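Local coordinates for SnoaL-like domain protein (Mycobacterium hassiacum, PDB 6P44) that catalyses, as a thermophile's ketosteroid isomerase (steroid Delta-isomerase) of the NTF2-like superfamily, the shift of a steroid carbon-carbon double bond from Delta5 to Delta4, at residues 36-41 / 111-116; 77-82 / 98-103; 32-37 / 49-54. The protein carries 1 engineered substitution. All coordinates share one frame; numbering follows the deposited sequence. Where two conformers were deposited one is given.

Interaction 1 of 3, residues 36-41 / 111-116. Engineered in segment 36-41: N38 (natural residue Asp). With DNX (3,4-dinitrophenol), chain H.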
loop_
_atom_site.group_PDB
_atom_site.type_symbol
_atom_site.label_atom_id
_atom_site.label_comp_id
_atom_site.label_asym_id
_atom_site.label_seq_id
_atom_site.Cartn_x
_atom_site.Cartn_y
_atom_site.Cartn_z
ATOM N N VAL B 36 5.101 13.265 1.481
ATOM C CA VAL B 36 3.849 12.920 0.810
ATOM C C VAL B 36 4.171 12.657 -0.648
ATOM O O VAL B 36 4.758 13.511 -1.327
ATOM C CB VAL B 36 2.789 14.029 0.928
ATOM C CG1 VAL B 36 1.600 13.740 -0.002
ATOM C CG2 VAL B 36 2.319 14.160 2.368
ATOM N N GLU B 37 3.766 11.490 -1.137
ATOM C CA GLU B 37 3.919 11.119 -2.541
ATOM C C GLU B 37 2.521 10.791 -3.053
ATOM O O GLU B 37 1.992 9.706 -2.790
ATOM C CB GLU B 37 4.903 9.964 -2.683
ATOM C CG GLU B 37 5.349 9.713 -4.086
ATOM C CD GLU B 37 6.367 8.575 -4.206
ATOM O OE1 GLU B 37 7.061 8.278 -3.216
ATOM O OE2 GLU B 37 6.486 7.984 -5.297
ATOM N N ASN B 38 1.911 11.748 -3.757
ATOM C CA ASN B 38 0.525 11.629 -4.202
ATOM C C ASN B 38 0.401 12.220 -5.602
ATOM O O ASN B 38 0.374 13.451 -5.750
ATOM C CB ASN B 38 -0.426 12.361 -3.258
ATOM C CG ASN B 38 -1.852 12.237 -3.701
ATOM O OD1 ASN B 38 -2.167 11.383 -4.515
ATOM N ND2 ASN B 38 -2.726 13.084 -3.171
ATOM N N PRO B 39 0.289 11.390 -6.648
ATOM C CA PRO B 39 0.321 9.925 -6.605
ATOM C C PRO B 39 1.745 9.398 -6.512
ATOM O O PRO B 39 2.711 10.102 -6.830
ATOM C CB PRO B 39 -0.265 9.539 -7.954
ATOM C CG PRO B 39 0.184 10.626 -8.856
ATOM C CD PRO B 39 0.090 11.891 -8.022
ATOM N N VAL B 40 1.873 8.129 -6.133
ATOM C CA VAL B 40 3.157 7.463 -6.265
ATOM C C VAL B 40 3.637 7.599 -7.701
ATOM O O VAL B 40 2.852 7.494 -8.649
ATOM C CB VAL B 40 3.036 6.005 -5.795
ATOM C CG1 VAL B 40 4.282 5.203 -6.166
ATOM C CG2 VAL B 40 2.792 5.998 -4.275
ATOM N N GLY B 41 4.930 7.893 -7.850
ATOM C CA GLY B 41 5.548 8.180 -9.125
ATOM C C GLY B 41 5.798 9.650 -9.379
ATOM O O GLY B 41 6.558 9.990 -10.292
ATOM N N MET B 111 3.255 9.398 3.602
ATOM C CA MET B 111 2.025 8.971 2.950
ATOM C C MET B 111 2.324 8.708 1.481
ATOM O O MET B 111 3.083 9.453 0.844
ATOM C CB MET B 111 0.932 10.035 3.075
ATOM C CG MET B 111 -0.405 9.642 2.465
ATOM S SD MET B 111 -0.521 10.023 0.687
ATOM C CE MET B 111 -1.333 11.608 0.779
ATOM N N LYS B 112 1.741 7.633 0.963
ATOM C CA LYS B 112 1.795 7.275 -0.447
ATOM C C LYS B 112 0.377 6.932 -0.883
ATOM O O LYS B 112 -0.329 6.208 -0.177
ATOM C CB LYS B 112 2.733 6.087 -0.687
ATOM C CG LYS B 112 4.192 6.448 -0.606
ATOM C CD LYS B 112 5.094 5.270 -0.931
ATOM C CE LYS B 112 6.528 5.738 -0.988
ATOM N NZ LYS B 112 7.466 4.627 -1.291
ATOM N N ALA B 113 -0.037 7.453 -2.033
ATOM C CA ALA B 113 -1.371 7.211 -2.579
ATOM C C ALA B 113 -1.263 6.605 -3.974
ATOM O O ALA B 113 -0.550 7.125 -4.838
ATOM C CB ALA B 113 -2.199 8.506 -2.609
ATOM N N TYR B 114 -1.974 5.502 -4.183
ATOM C CA TYR B 114 -1.911 4.736 -5.425
ATOM C C TYR B 114 -3.271 4.792 -6.113
ATOM O O TYR B 114 -4.219 4.124 -5.681
ATOM C CB TYR B 114 -1.518 3.285 -5.146
ATOM C CG TYR B 114 -0.205 3.066 -4.410
ATOM C CD1 TYR B 114 -0.136 3.199 -3.034
ATOM C CD2 TYR B 114 0.943 2.712 -5.083
ATOM C CE1 TYR B 114 1.036 2.994 -2.348
ATOM C CE2 TYR B 114 2.133 2.474 -4.401
ATOM C CZ TYR B 114 2.171 2.636 -3.033
ATOM O OH TYR B 114 3.313 2.466 -2.309
ATOM N N TRP B 115 -3.350 5.580 -7.186
ATOM C CA TRP B 115 -4.567 5.784 -7.960
ATOM C C TRP B 115 -4.137 6.464 -9.246
ATOM O O TRP B 115 -3.043 7.032 -9.326
ATOM C CB TRP B 115 -5.583 6.666 -7.203
ATOM C CG TRP B 115 -5.037 8.052 -6.960
ATOM C CD1 TRP B 115 -4.226 8.432 -5.930
ATOM C CD2 TRP B 115 -5.218 9.212 -7.777
ATOM N NE1 TRP B 115 -3.888 9.754 -6.056
ATOM C CE2 TRP B 115 -4.488 10.254 -7.181
ATOM C CE3 TRP B 115 -5.922 9.471 -8.959
ATOM C CZ2 TRP B 115 -4.448 11.537 -7.717
ATOM C CZ3 TRP B 115 -5.882 10.737 -9.484
ATOM C CH2 TRP B 115 -5.146 11.760 -8.859
ATOM N N THR B 116 -5.009 6.395 -10.247
ATOM C CA THR B 116 -4.896 7.168 -11.486
ATOM C C THR B 116 -6.304 7.572 -11.904
ATOM O O THR B 116 -7.283 7.145 -11.275
ATOM C CB THR B 116 -4.300 6.362 -12.644
ATOM O OG1 THR B 116 -5.318 5.533 -13.200
ATOM C CG2 THR B 116 -3.111 5.506 -12.230
HETATM C C1 DNX H . -5.348 11.666 -0.548
HETATM C C2 DNX H . -5.839 12.964 -0.551
HETATM C C3 DNX H . -6.232 13.524 -1.745
HETATM N N3 DNX H . -6.716 14.904 -1.696
HETATM C C4 DNX H . -6.156 12.807 -2.930
HETATM N N4 DNX H . -6.552 13.376 -4.216
HETATM C C5 DNX H . -5.678 11.510 -2.920
HETATM C C6 DNX H . -5.269 10.940 -1.728
HETATM O O1 DNX H . -4.950 11.118 0.632
HETATM O O31 DNX H . -5.900 15.805 -1.786
HETATM O O32 DNX H . -7.914 15.093 -1.537
HETATM O O41 DNX H . -5.896 13.084 -5.202
HETATM O O42 DNX H . -7.530 14.107 -4.250
#
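CG of N38 stands anti to its backbone N (chi1 -180°), while CG of W115 sits between its own backbone N and carbonyl carbon (chi1 63°); the two side chains cross at about a right angle, their flat groups well inclined to each other. W115 NE1 donates to N38 OD1 at 2.8 Å in a nearly straight bond (171°). The oxygen lies in the indole plane and the donor in the carbonyl plane, which restrains the rotation of both flat groups. A113 places only a small side chain beside this bond, its CB methyl packing 3.5 Å from N38 OD1. N38 is engineered; the natural residue is Asp, and this position over the ligand is consistent with the general base of ketosteroid isomerases. N38 ND2 reaches 3.4 Å from C5 of 3,4-dinitrophenol, and W115 CZ2 comes 3.3 Å from its nitro oxygen O41.

Behind these groups lies a parallel strand pair of the curved NTF2-like sheet, with E37 N bonded to M111 O and A113 N to E37 O. The strand ends at E37, yet past N38 and the cis peptide before P39 the chain returns, and V40 N bonds to A113 O. V40, a compact branched residue, sets CG2 over one face of the Y114 ring, 3.7 Å from its centroid, in a CH-pi contact. The flexible M111 chain bends to bring CE within 3.7 Å of V36 CG1. E37 and K112 run side by side, but K112 NZ makes its salt bridge with E76 of the second subunit, while E37 OE2 accepts a bond from G41 N.

Interaction 2 of 3, residues 77-82 / 98-103. With DNX (3,4-dinitrophenol), chain H.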
loop_
_atom_site.group_PDB
_atom_site.type_symbol
_atom_site.label_atom_id
_atom_site.label_comp_id
_atom_site.label_asym_id
_atom_site.label_seq_id
_atom_site.Cartn_x
_atom_site.Cartn_y
_atom_site.Cartn_z
ATOM N N VAL B 77 -0.207 1.915 8.306
ATOM C CA VAL B 77 -1.612 1.646 8.022
ATOM C C VAL B 77 -1.790 1.646 6.510
ATOM O O VAL B 77 -1.443 2.628 5.844
ATOM C CB VAL B 77 -2.560 2.683 8.649
ATOM C CG1 VAL B 77 -4.006 2.284 8.358
ATOM C CG2 VAL B 77 -2.346 2.817 10.154
ATOM N N ALA B 78 -2.314 0.552 5.970
ATOM C CA ALA B 78 -2.728 0.480 4.574
ATOM C C ALA B 78 -4.237 0.533 4.549
ATOM O O ALA B 78 -4.894 -0.166 5.328
ATOM C CB ALA B 78 -2.261 -0.807 3.901
ATOM N N PHE B 79 -4.793 1.372 3.682
ATOM C CA PHE B 79 -6.240 1.527 3.635
ATOM C C PHE B 79 -6.718 1.734 2.213
ATOM O O PHE B 79 -6.064 2.406 1.414
ATOM C CB PHE B 79 -6.781 2.603 4.593
ATOM C CG PHE B 79 -6.124 3.966 4.505
ATOM C CD1 PHE B 79 -4.825 4.193 4.952
ATOM C CD2 PHE B 79 -6.847 5.044 4.030
ATOM C CE1 PHE B 79 -4.268 5.479 4.911
ATOM C CE2 PHE B 79 -6.279 6.316 3.971
ATOM C CZ PHE B 79 -5.007 6.524 4.425
ATOM N N TYR B 80 -7.845 1.105 1.907
ATOM C CA TYR B 80 -8.497 1.197 0.609
ATOM C C TYR B 80 -9.798 1.951 0.851
ATOM O O TYR B 80 -10.580 1.573 1.733
ATOM C CB TYR B 80 -8.748 -0.224 0.095
ATOM C CG TYR B 80 -9.351 -0.362 -1.282
ATOM C CD1 TYR B 80 -9.100 0.554 -2.295
ATOM C CD2 TYR B 80 -10.188 -1.431 -1.568
ATOM C CE1 TYR B 80 -9.664 0.396 -3.554
ATOM C CE2 TYR B 80 -10.750 -1.585 -2.818
ATOM C CZ TYR B 80 -10.487 -0.674 -3.805
ATOM O OH TYR B 80 -11.059 -0.831 -5.060
ATOM N N TRP B 81 -9.979 3.065 0.145
ATOM C CA TRP B 81 -11.004 4.027 0.513
ATOM C C TRP B 81 -11.484 4.783 -0.714
ATOM O O TRP B 81 -10.869 4.739 -1.779
ATOM C CB TRP B 81 -10.494 4.987 1.583
ATOM C CG TRP B 81 -9.325 5.833 1.175
ATOM C CD1 TRP B 81 -8.041 5.421 0.968
ATOM C CD2 TRP B 81 -9.329 7.248 0.967
ATOM N NE1 TRP B 81 -7.246 6.489 0.647
ATOM C CE2 TRP B 81 -8.009 7.628 0.646
ATOM C CE3 TRP B 81 -10.316 8.237 1.037
ATOM C CZ2 TRP B 81 -7.655 8.952 0.381
ATOM C CZ3 TRP B 81 -9.969 9.546 0.770
ATOM C CH2 TRP B 81 -8.653 9.896 0.455
ATOM N N THR B 82 -12.625 5.446 -0.559
ATOM C CA THR B 82 -13.168 6.272 -1.627
ATOM C C THR B 82 -13.287 7.723 -1.183
ATOM O O THR B 82 -13.591 8.019 -0.021
ATOM C CB THR B 82 -14.536 5.779 -2.111
ATOM O OG1 THR B 82 -15.508 5.962 -1.085
ATOM C CG2 THR B 82 -14.484 4.320 -2.486
ATOM N N SER B 98 -4.007 3.622 -0.128
ATOM C CA SER B 98 -3.064 4.495 0.545
ATOM C C SER B 98 -2.278 3.719 1.589
ATOM O O SER B 98 -2.776 2.782 2.205
ATOM C CB SER B 98 -3.764 5.625 1.261
ATOM O OG SER B 98 -4.396 6.478 0.323
ATOM N N VAL B 99 -1.027 4.132 1.797
ATOM C CA VAL B 99 -0.209 3.640 2.904
ATOM C C VAL B 99 0.378 4.834 3.636
ATOM O O VAL B 99 0.999 5.713 3.022
ATOM C CB VAL B 99 0.928 2.718 2.416
ATOM C CG1 VAL B 99 1.826 2.302 3.568
ATOM C CG2 VAL B 99 0.357 1.482 1.741
ATOM N N MET B 100 0.191 4.853 4.951
ATOM C CA MET B 100 0.845 5.809 5.826
ATOM C C MET B 100 1.743 5.079 6.817
ATOM O O MET B 100 1.453 3.956 7.232
ATOM C CB MET B 100 -0.181 6.641 6.592
ATOM C CG MET B 100 -0.863 7.672 5.721
ATOM S SD MET B 100 -2.104 8.584 6.675
ATOM C CE MET B 100 -2.503 9.887 5.509
ATOM N N THR B 101 2.847 5.719 7.184
ATOM C CA THR B 101 3.693 5.245 8.264
ATOM C C THR B 101 3.805 6.347 9.299
ATOM O O THR B 101 3.585 7.523 9.000
ATOM C CB THR B 101 5.087 4.817 7.782
ATOM O OG1 THR B 101 5.860 5.969 7.439
ATOM C CG2 THR B 101 4.997 3.874 6.584
ATOM N N PHE B 102 4.119 5.944 10.528
ATOM C CA PHE B 102 3.982 6.815 11.689
ATOM C C PHE B 102 5.258 6.818 12.515
ATOM O O PHE B 102 5.920 5.787 12.657
ATOM C CB PHE B 102 2.782 6.329 12.538
ATOM C CG PHE B 102 1.497 6.442 11.799
ATOM C CD1 PHE B 102 1.137 5.468 10.877
ATOM C CD2 PHE B 102 0.694 7.567 11.939
ATOM C CE1 PHE B 102 -0.007 5.591 10.139
ATOM C CE2 PHE B 102 -0.473 7.691 11.215
ATOM C CZ PHE B 102 -0.805 6.722 10.285
ATOM N N ASN B 103 5.580 7.995 13.051
ATOM C CA ASN B 103 6.712 8.184 13.941
ATOM C C ASN B 103 6.375 7.693 15.345
ATOM O O ASN B 103 5.256 7.253 15.636
ATOM C CB ASN B 103 7.116 9.657 13.976
ATOM C CG ASN B 103 7.897 10.059 12.771
ATOM O OD1 ASN B 103 8.584 9.236 12.171
ATOM N ND2 ASN B 103 7.803 11.322 12.399
HETATM C C1 DNX H . -5.348 11.666 -0.548
HETATM C C2 DNX H . -5.839 12.964 -0.551
HETATM C C3 DNX H . -6.232 13.524 -1.745
HETATM N N3 DNX H . -6.716 14.904 -1.696
HETATM C C4 DNX H . -6.156 12.807 -2.930
HETATM N N4 DNX H . -6.552 13.376 -4.216
HETATM C C5 DNX H . -5.678 11.510 -2.920
HETATM C C6 DNX H . -5.269 10.940 -1.728
HETATM O O1 DNX H . -4.950 11.118 0.632
HETATM O O31 DNX H . -5.900 15.805 -1.786
HETATM O O32 DNX H . -7.914 15.093 -1.537
HETATM O O41 DNX H . -5.896 13.084 -5.202
HETATM O O42 DNX H . -7.530 14.107 -4.250
#
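W81 NE1 donates to S98 OG across the hairpin at 2.9 Å, almost straight (171°), with the oxygen in the plane of the indole. Serine suits this spot because its short side chain offers an acceptor at the ring edge; OG lies anti to its own carbonyl carbon (chi1 -66°). With the indole held in this way, its benzo edge meets the ligand, and W81 CZ2 comes 3.5 Å from O1 of 3,4-dinitrophenol.

The same serine also works through carbon. S98 CB lies over one face of the F79 ring, displaced toward the rim and 3.5 Å from F79 CZ, a CH-pi contact. F79 in turn presents CE2 to a face of the W81 ring, so the indole is held by S98 at its edge and packed by F79 on one face. At the rim of F79 lies the extended M100, with CG 4.1 Å from F79 CE1 and the sulfur set obliquely beside the ring, a Met-aromatic contact. Farther along, V77 CG2 touches F102 CE1 at 3.6 Å.

These side chains are placed by antiparallel pairing. F79 with S98 and V77 with M100 are hydrogen-bonded pairs, S98 N to F79 O measuring 2.8 Å; A78 with V99 between them is a non-hydrogen-bonded pair whose small side chains project from the other face.

The face bearing V77, F79, S98 and M100 looks into the interior, where helix 4-20 brings V11 to F79 and L15 to W81. The A78 and V99 face meets Y114 of the second subunit, while strands 64-73 and 108-121 flank the hairpin.

Interaction 3 of 3, residues 32-37 / 49-54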
loop_
_atom_site.group_PDB
_atom_site.type_symbol
_atom_site.label_atom_id
_atom_site.label_comp_id
_atom_site.label_asym_id
_atom_site.label_seq_id
_atom_site.Cartn_x
_atom_site.Cartn_y
_atom_site.Cartn_z
ATOM N N ASP B 32 7.199 16.986 11.194
ATOM C CA ASP B 32 7.886 18.148 10.632
ATOM C C ASP B 32 8.629 17.802 9.345
ATOM O O ASP B 32 8.699 18.628 8.425
ATOM C CB ASP B 32 8.892 18.720 11.638
ATOM C CG ASP B 32 8.241 19.360 12.871
ATOM O OD1 ASP B 32 7.014 19.591 12.905
ATOM O OD2 ASP B 32 8.997 19.630 13.823
ATOM N N ASP B 33 9.211 16.601 9.273
ATOM C CA ASP B 33 9.998 16.143 8.126
ATOM C C ASP B 33 9.290 15.037 7.341
ATOM O O ASP B 33 9.935 14.195 6.698
ATOM C CB ASP B 33 11.371 15.663 8.589
ATOM C CG ASP B 33 11.301 14.494 9.564
ATOM O OD1 ASP B 33 10.213 14.176 10.097
ATOM O OD2 ASP B 33 12.364 13.879 9.796
ATOM N N ALA B 34 7.967 15.039 7.382
ATOM C CA ALA B 34 7.192 14.012 6.716
ATOM C C ALA B 34 7.317 14.143 5.206
ATOM O O ALA B 34 7.683 15.193 4.673
ATOM C CB ALA B 34 5.717 14.154 7.098
ATOM N N THR B 35 6.977 13.061 4.518
ATOM C CA THR B 35 6.911 13.040 3.068
ATOM C C THR B 35 5.511 12.670 2.599
ATOM O O THR B 35 4.825 11.849 3.214
ATOM C CB THR B 35 7.920 12.038 2.486
ATOM O OG1 THR B 35 7.666 10.721 3.005
ATOM C CG2 THR B 35 9.336 12.450 2.840
ATOM N N VAL B 36 5.101 13.265 1.481
ATOM C CA VAL B 36 3.849 12.920 0.810
ATOM C C VAL B 36 4.171 12.657 -0.648
ATOM O O VAL B 36 4.758 13.511 -1.327
ATOM C CB VAL B 36 2.789 14.029 0.928
ATOM C CG1 VAL B 36 1.600 13.740 -0.002
ATOM C CG2 VAL B 36 2.319 14.160 2.368
ATOM N N GLU B 37 3.766 11.490 -1.137
ATOM C CA GLU B 37 3.919 11.119 -2.541
ATOM C C GLU B 37 2.521 10.791 -3.053
ATOM O O GLU B 37 1.992 9.706 -2.790
ATOM C CB GLU B 37 4.903 9.964 -2.683
ATOM C CG GLU B 37 5.349 9.713 -4.086
ATOM C CD GLU B 37 6.367 8.575 -4.206
ATOM O OE1 GLU B 37 7.061 8.278 -3.216
ATOM O OE2 GLU B 37 6.486 7.984 -5.297
ATOM N N GLN B 49 5.715 22.400 5.721
ATOM C CA GLN B 49 5.384 23.589 4.938
ATOM C C GLN B 49 4.983 23.219 3.513
ATOM O O GLN B 49 3.971 23.706 2.993
ATOM C CB GLN B 49 6.564 24.561 4.945
ATOM C CG GLN B 49 6.850 25.134 6.319
ATOM C CD GLN B 49 8.185 25.842 6.399
ATOM O OE1 GLN B 49 9.198 25.231 6.733
ATOM N NE2 GLN B 49 8.192 27.136 6.104
ATOM N N ALA B 50 5.768 22.355 2.867
ATOM C CA ALA B 50 5.431 21.888 1.521
ATOM C C ALA B 50 4.142 21.075 1.522
ATOM O O ALA B 50 3.330 21.173 0.597
ATOM C CB ALA B 50 6.574 21.049 0.958
ATOM N N ILE B 51 3.943 20.261 2.553
ATOM C CA ILE B 51 2.731 19.457 2.656
ATOM C C ILE B 51 1.504 20.348 2.836
ATOM O O ILE B 51 0.477 20.143 2.181
ATOM C CB ILE B 51 2.892 18.416 3.775
ATOM C CG1 ILE B 51 3.926 17.369 3.352
ATOM C CG2 ILE B 51 1.555 17.771 4.107
ATOM C CD1 ILE B 51 4.409 16.455 4.473
ATOM N N ARG B 52 1.591 21.359 3.705
ATOM C CA ARG B 52 0.457 22.265 3.853
ATOM C C ARG B 52 0.124 22.944 2.526
ATOM O O ARG B 52 -1.051 23.095 2.165
ATOM C CB ARG B 52 0.737 23.292 4.950
ATOM C CG ARG B 52 -0.315 24.378 5.065
ATOM C CD ARG B 52 -1.716 23.827 5.285
ATOM N NE ARG B 52 -2.707 24.899 5.369
ATOM C CZ ARG B 52 -3.200 25.552 4.319
ATOM N NH1 ARG B 52 -2.803 25.262 3.079
ATOM N NH2 ARG B 52 -4.087 26.513 4.512
ATOM N N GLY B 53 1.143 23.366 1.781
ATOM C CA GLY B 53 0.871 23.994 0.498
ATOM C C GLY B 53 0.182 23.039 -0.454
ATOM O O GLY B 53 -0.754 23.413 -1.168
ATOM N N PHE B 54 0.646 21.788 -0.486
ATOM C CA PHE B 54 0.039 20.779 -1.352
ATOM C C PHE B 54 -1.453 20.649 -1.083
ATOM O O PHE B 54 -2.267 20.634 -2.015
ATOM C CB PHE B 54 0.738 19.436 -1.132
ATOM C CG PHE B 54 0.069 18.277 -1.831
ATOM C CD1 PHE B 54 0.302 18.038 -3.178
ATOM C CD2 PHE B 54 -0.798 17.437 -1.149
ATOM C CE1 PHE B 54 -0.313 16.979 -3.830
ATOM C CE2 PHE B 54 -1.413 16.379 -1.795
ATOM C CZ PHE B 54 -1.170 16.150 -3.140
#
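I51 of the helix reaches the strand at both V36 and A34, and these three residues bury most of the surface in the contact. The isoleucine directs CG1 anti to its own carbonyl carbon (chi1 -69°), and chi2 near 167° carries CD1 onward to the strand. CD1 ends 3.7 Å from A34 CB and 3.5 Å from the carbonyl oxygen of the same alanine. A34 fits because a single methyl allows the tip of the isoleucine to come close to the backbone.

Two residues along, V36 turns its side chain toward the helix, and its two methyls serve different neighbours. CG2 packs against I51, 3.7 Å from CG1 and 4.1 Å from the branch methyl CG2, the two beta-branched side chains meeting at a slant. V36 CG1 approaches the F54 ring obliquely, nearly one helical turn farther on, in a loose and uncertain contact, since F54 takes two conformations. Branched aliphatics suit such a seam, since their methyls pack between strand and helix without needing polar partners. No hydrogen bond joins the two segments.

The axes of strand 34-37 and helix 49-54 approach to 8.8 Å with their directions 35° apart. Y30 touches both V36 and I51 and so extends the apolar cluster. Away from the strand, R52 makes salt bridges with D24 and E59.

A helix laid by its apolar side chains against a strand of a curved mixed sheet belongs to the cone-like alpha+beta fold of the NTF2 superfamily, and here F54 extends from it toward the ligand pocket.

The three contacts belong to one mixed sheet and its helical cover. Interactions 1 and 2, with centres 11 Å apart, join where strands 108-121 and 92-102 are neighbours: K112 N lies 2.9 Å from V99 O, probably a hydrogen bond, and M111 CG packs 3.7 Å from M100 CE. Interactions 1 and 3, 13 Å between centres, share V36 and E37, and M111 N lies 2.9 Å from T35 O. Interactions 2 and 3, 16 Å between centres, do not touch. Interactions 1 and 2 both contact 3,4-dinitrophenol, which Y14 also hydrogen-bonds; from interaction 3 the F54 side chain comes to about 5 Å from it. Interactions 1 and 2 also reach the second subunit.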